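Local atomic coordinates of enoyl-CoA hydratase, EchA12_1 (Mycobacterium marinum M, PDB entry 3QRE), a protein that probably catalyses the hydration of enoyl-CoA thioesters in fatty acid metabolism. Residues A[38-43]-A[224-229]. Numbering follows the deposited sequence.
Sequences GGVAII and RALEYA
V40 and I42, two beta-branched residues on one face of strand 40-45, meet L226 and A229 of helix 221-235. The closest approach is at the partly exposed end, where L226 CD2 lies 3.7 Å from I42 CD1, the two side chains crossing at about a right angle. Chi1 of -63° sets L226 CG opposite its own carbonyl carbon, and the long leucine and isoleucine ends span the gap between 40-43 and 224-229, whose axes approach to 10.0 Å. The buried end is slightly wider. Chi1 of -178°, with CG1 anti to the backbone N, turns V40 CG1 to within 3.9 Å of L226 CD2 and V40 CG2 to 4.0 Å from A229 CB, so valine's two branches meet both helix residues. Alanine suits its spot, since its small side chain points toward the strand where the backbones come closest. V40 and A229 also touch strand 77-82. Beyond L226 the helix turns polar: R224 NH1 and OE1 of the exposed E227 form a salt bridge at 2.9 Å, and R224 NE forms another with E214. The helix thus covers one face of the sheet in this crotonase-like fold, and with only methyl and methylene groups meeting, the contact depends on shape and hydrophobic burial.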
ATOM      1  N   GLY A  38     -31.583   1.321  14.051  1.00 51.49           N
ATOM      2  CA  GLY A  38     -30.860   2.063  13.004  1.00 48.98           C
ATOM      3  C   GLY A  38     -30.537   1.311  11.718  1.00 46.85           C
ATOM      4  O   GLY A  38     -29.915   1.880  10.819  1.00 46.47           O
ATOM      5  N   GLY A  39     -30.933   0.038  11.629  1.00 45.08           N
ATOM      6  CA  GLY A  39     -30.769  -0.752  10.400  1.00 42.63           C
ATOM      7  C   GLY A  39     -29.408  -1.435  10.226  1.00 40.54           C
ATOM      8  O   GLY A  39     -28.964  -1.700   9.098  1.00 38.97           O
ATOM      9  N   VAL A  40     -28.759  -1.722  11.351  1.00 39.66           N
ATOM     10  CA  VAL A  40     -27.557  -2.549  11.381  1.00 38.56           C
ATOM     11  C   VAL A  40     -27.901  -3.993  11.751  1.00 37.92           C
ATOM     12  O   VAL A  40     -28.494  -4.234  12.792  1.00 39.10           O
ATOM     13  CB  VAL A  40     -26.510  -1.992  12.373  1.00 39.12           C
ATOM     14  CG1 VAL A  40     -25.239  -2.855  12.349  1.00 37.63           C
ATOM     15  CG2 VAL A  40     -26.204  -0.517  12.073  1.00 36.80           C
ATOM     16  N   ALA A  41     -27.561  -4.933  10.879  1.00 36.32           N
ATOM     17  CA  ALA A  41     -27.596  -6.358  11.201  1.00 35.76           C
ATOM     18  C   ALA A  41     -26.308  -6.792  11.926  1.00 35.43           C
ATOM     19  O   ALA A  41     -25.206  -6.707  11.369  1.00 34.68           O
ATOM     20  CB  ALA A  41     -27.786  -7.187   9.919  1.00 34.89           C
ATOM     21  N   ILE A  42     -26.454  -7.265  13.162  1.00 36.01           N
ATOM     22  CA  ILE A  42     -25.330  -7.770  13.947  1.00 35.82           C
ATOM     23  C   ILE A  42     -25.285  -9.293  13.853  1.00 36.16           C
ATOM     24  O   ILE A  42     -26.235  -9.992  14.246  1.00 36.93           O
ATOM     25  CB  ILE A  42     -25.405  -7.327  15.427  1.00 36.76           C
ATOM     26  CG1 ILE A  42     -25.513  -5.799  15.510  1.00 37.15           C
ATOM     27  CG2 ILE A  42     -24.194  -7.880  16.220  1.00 36.20           C
ATOM     28  CD1 ILE A  42     -25.758  -5.260  16.917  1.00 39.34           C
ATOM     29  N   ILE A  43     -24.175  -9.793  13.315  1.00 35.46           N
ATOM     30  CA  ILE A  43     -23.981 -11.204  13.078  1.00 34.37           C
ATOM     31  C   ILE A  43     -22.856 -11.647  14.002  1.00 35.20           C
ATOM     32  O   ILE A  43     -21.738 -11.090  13.980  1.00 34.58           O
ATOM     33  CB  ILE A  43     -23.667 -11.458  11.588  1.00 34.14           C
ATOM     34  CG1 ILE A  43     -24.841 -10.950  10.730  1.00 34.45           C
ATOM     35  CG2 ILE A  43     -23.321 -12.933  11.318  1.00 29.65           C
ATOM     36  CD1 ILE A  43     -24.694 -11.237   9.228  1.00 34.00           C
ATOM     37  N   ARG A 224     -18.266   1.403  19.177  1.00 43.46           N
ATOM     38  CA  ARG A 224     -17.551   2.046  18.073  1.00 42.80           C
ATOM     39  C   ARG A 224     -17.894   1.463  16.683  1.00 41.22           C
ATOM     40  O   ARG A 224     -18.174   2.216  15.742  1.00 40.58           O
ATOM     41  CB  ARG A 224     -16.042   2.006  18.330  1.00 42.92           C
ATOM     42  CG  ARG A 224     -15.214   2.693  17.268  1.00 44.01           C
ATOM     43  CD  ARG A 224     -15.265   4.239  17.350  1.00 46.72           C
ATOM     44  NE  ARG A 224     -14.586   4.804  16.185  1.00 47.43           N
ATOM     45  CZ  ARG A 224     -15.197   5.420  15.171  1.00 49.17           C
ATOM     46  NH1 ARG A 224     -16.517   5.601  15.184  1.00 48.09           N
ATOM     47  NH2 ARG A 224     -14.479   5.877  14.141  1.00 48.08           N
ATOM     48  N   ALA A 225     -17.891   0.137  16.562  1.00 40.11           N
ATOM     49  CA  ALA A 225     -18.268  -0.505  15.303  1.00 38.72           C
ATOM     50  C   ALA A 225     -19.710  -0.144  14.921  1.00 38.90           C
ATOM     51  O   ALA A 225     -19.995   0.121  13.748  1.00 37.93           O
ATOM     52  CB  ALA A 225     -18.082  -2.034  15.376  1.00 37.46           C
ATOM     53  N   LEU A 226     -20.606  -0.113  15.918  1.00 39.61           N
ATOM     54  CA  LEU A 226     -22.011   0.281  15.686  1.00 40.17           C
ATOM     55  C   LEU A 226     -22.207   1.765  15.417  1.00 40.65           C
ATOM     56  O   LEU A 226     -23.100   2.134  14.665  1.00 41.19           O
ATOM     57  CB  LEU A 226     -22.921  -0.131  16.847  1.00 40.25           C
ATOM     58  CG  LEU A 226     -23.004  -1.625  17.073  1.00 39.41           C
ATOM     59  CD1 LEU A 226     -23.603  -1.881  18.475  1.00 41.79           C
ATOM     60  CD2 LEU A 226     -23.787  -2.315  15.949  1.00 37.00           C
ATOM     61  N   GLU A 227     -21.405   2.608  16.065  1.00 41.55           N
ATOM     62  CA  GLU A 227     -21.455   4.061  15.850  1.00 42.88           C
ATOM     63  C   GLU A 227     -21.119   4.314  14.381  1.00 41.67           C
ATOM     64  O   GLU A 227     -21.918   4.876  13.630  1.00 41.56           O
ATOM     65  CB  GLU A 227     -20.451   4.776  16.770  1.00 43.84           C
ATOM     66  CG  GLU A 227     -20.322   6.299  16.564  1.00 47.75           C
ATOM     67  CD  GLU A 227     -19.083   6.919  17.259  1.00 51.16           C
ATOM     68  OE1 GLU A 227     -18.102   6.201  17.545  1.00 50.95           O
ATOM     69  OE2 GLU A 227     -19.089   8.143  17.513  1.00 54.93           O
ATOM     70  N   TYR A 228     -19.944   3.833  13.986  1.00 40.91           N
ATOM     71  CA  TYR A 228     -19.445   3.921  12.612  1.00 39.56           C
ATOM     72  C   TYR A 228     -20.446   3.394  11.588  1.00 38.97           C
ATOM     73  O   TYR A 228     -20.711   4.053  10.591  1.00 38.36           O
ATOM     74  CB  TYR A 228     -18.089   3.204  12.504  1.00 38.25           C
ATOM     75  CG  TYR A 228     -17.447   3.328  11.146  1.00 36.33           C
ATOM     76  CD1 TYR A 228     -16.767   4.476  10.785  1.00 33.27           C
ATOM     77  CD2 TYR A 228     -17.540   2.291  10.218  1.00 33.40           C
ATOM     78  CE1 TYR A 228     -16.191   4.595   9.543  1.00 34.79           C
ATOM     79  CE2 TYR A 228     -16.966   2.389   8.988  1.00 33.46           C
ATOM     80  CZ  TYR A 228     -16.293   3.543   8.643  1.00 34.08           C
ATOM     81  OH  TYR A 228     -15.728   3.637   7.394  1.00 32.83           O
ATOM     82  N   ALA A 229     -21.020   2.222  11.863  1.00 39.67           N
ATOM     83  CA  ALA A 229     -22.021   1.584  10.978  1.00 40.19           C
ATOM     84  C   ALA A 229     -23.322   2.386  10.778  1.00 41.63           C
ATOM     85  O   ALA A 229     -23.822   2.497   9.654  1.00 42.15           O
ATOM     86  CB  ALA A 229     -22.329   0.183  11.442  1.00 39.11           C
TER